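Local coordinates for pyridoxamine 5-phosphate-dependent dehydrase (Escherichia coli, PDB 3B8X), which removes the C3'-hydroxyl group from GDP-4-keto-6-deoxy-D-mannose by combined transamination and deoxygenation, a step in the biosynthesis of the O-antigen sugar L-colitose, at the interface of chains A and B. Coordinates in Å, arbitrary orientation; residue numbers count along the deposited sequence, not the author numbering. Chains: chain A/B, Pyridoxamine 5-phosphate-dependent dehydrase.

The interface of chains A and B. Residues chain A 25, 28, 30, 256; chain B 13, 18, 21.
A:Phe30 and B:Trp13 meet head-on, and their rings make the aromatic part of this patch of the two-fold homodimer interface in a DegT/DnrJ/EryC1-family enzyme with the aspartate aminotransferase fold. The CH2/CZ3 corner of the benzo ring leans onto one face of the phenyl ring, with B:Trp13 CH2 standing 3.8 Å off the plane of A:Phe30, near the ring's middle. The two planes are inclined by roughly 40°, so the contact is oblique and not a parallel stack. The nearest approach falls nearer the rim, where CZ3 of the same indole comes within 3.3 Å of A:Phe30 CZ. The phenyl ring is turned broadside to its chain (chi2 99°), which presents that face to the indole tip. The phenol oxygen of B:Tyr18 lies level with the phenyl ring at its edge, its OH 3.8 Å from A:Phe30 CZ. A:Lys28 and A:Phe30 also line the ligand pocket, so this contact may help position their segment.

A leucine methyl packs on a tyrosine ring edge and an isoleucine methyl, joining helix 15-27 of each chain. The side chain of A:Leu25 runs antiparallel alongside those of B:Tyr18 and B:Ile21. Its CG stands beside the backbone N (chi1 -81°) and CD1 extends onward from CA, leaving CD2 as the branch turned to chain B. This methyl lies 3.3 Å from CE2 of B:Tyr18. B:Tyr18 is poorly ordered, which limits the weight of its individual distances, although it and A:Leu25 bury 59 and 53 Å² against the partner chain.

No polar pair across is close enough to bond, so this patch, hiding 203 Å² in all, adheres by apolar contact. The two-fold symmetry repeats it with the chains exchanged. A:Lys28, itself poorly ordered, adds a weak and uncertain approach of its CG, 3.4 Å from B:Tyr18 OH. Firmer is the methyl-to-methyl contact of A:Leu25 CD2 with B:Ile21 CD1, at 3.6 Å.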
# COMPACT_ATOMS: atom_id res chain seq x y z
N LEU A 25 -15.43 -10.71 12.74
CA LEU A 25 -16.10 -9.72 13.54
C LEU A 25 -16.26 -10.30 14.93
O LEU A 25 -16.03 -9.63 15.93
CB LEU A 25 -17.46 -9.39 12.95
CG LEU A 25 -17.49 -8.38 11.78
CD1 LEU A 25 -18.83 -8.43 11.04
CD2 LEU A 25 -17.18 -6.96 12.20
N LYS A 28 -13.19 -10.27 16.97
CA LYS A 28 -12.70 -8.92 17.29
C LYS A 28 -11.20 -8.76 16.95
O LYS A 28 -10.56 -7.79 17.36
CB LYS A 28 -13.03 -8.45 18.70
CG LYS A 28 -14.42 -7.93 18.90
CD LYS A 28 -14.94 -8.46 20.21
CE LYS A 28 -14.99 -7.40 21.29
NZ LYS A 28 -15.83 -7.84 22.45
N PHE A 30 -8.93 -7.88 14.01
CA PHE A 30 -8.99 -7.37 12.66
C PHE A 30 -7.69 -7.23 11.91
O PHE A 30 -7.67 -7.25 10.68
CB PHE A 30 -9.75 -6.03 12.63
CG PHE A 30 -11.15 -6.14 13.22
CD1 PHE A 30 -11.40 -5.74 14.53
CD2 PHE A 30 -12.15 -6.81 12.52
CE1 PHE A 30 -12.66 -5.96 15.11
CE2 PHE A 30 -13.42 -7.00 13.08
CZ PHE A 30 -13.68 -6.55 14.37
N MET A 256 -10.17 -9.81 7.54
CA MET A 256 -11.36 -10.14 6.75
C MET A 256 -10.99 -10.68 5.38
O MET A 256 -11.54 -11.67 4.98
CB MET A 256 -12.29 -8.94 6.55
CG MET A 256 -13.11 -8.65 7.81
SD MET A 256 -13.98 -7.15 7.48
CE MET A 256 -14.98 -6.91 9.00
N TRP B 13 -14.86 0.59 19.30
CA TRP B 13 -16.10 0.35 18.59
C TRP B 13 -17.23 -0.07 19.50
O TRP B 13 -17.02 -0.71 20.55
CB TRP B 13 -15.96 -0.81 17.61
CG TRP B 13 -15.01 -0.61 16.48
CD1 TRP B 13 -14.26 0.48 16.19
CD2 TRP B 13 -14.81 -1.53 15.40
NE1 TRP B 13 -13.57 0.29 15.01
CE2 TRP B 13 -13.88 -0.95 14.52
CE3 TRP B 13 -15.33 -2.80 15.10
CZ2 TRP B 13 -13.38 -1.64 13.40
CZ3 TRP B 13 -14.87 -3.47 13.96
CH2 TRP B 13 -13.89 -2.89 13.13
N TYR B 18 -20.35 -1.72 14.05
CA TYR B 18 -20.84 -2.98 13.49
C TYR B 18 -22.01 -2.76 12.57
O TYR B 18 -22.16 -3.46 11.56
CB TYR B 18 -21.23 -3.89 14.63
CG TYR B 18 -20.00 -4.51 15.26
CD1 TYR B 18 -19.34 -3.89 16.34
CD2 TYR B 18 -19.45 -5.68 14.72
CE1 TYR B 18 -18.17 -4.46 16.86
CE2 TYR B 18 -18.29 -6.23 15.21
CZ TYR B 18 -17.67 -5.64 16.30
OH TYR B 18 -16.54 -6.23 16.81
N ILE B 21 -20.58 -1.62 9.26
CA ILE B 21 -20.10 -2.75 8.47
C ILE B 21 -21.25 -3.51 7.85
O ILE B 21 -21.22 -3.88 6.68
CB ILE B 21 -19.26 -3.69 9.33
CG1 ILE B 21 -18.00 -2.93 9.79
CG2 ILE B 21 -18.98 -4.99 8.58
CD1 ILE B 21 -17.15 -3.65 10.85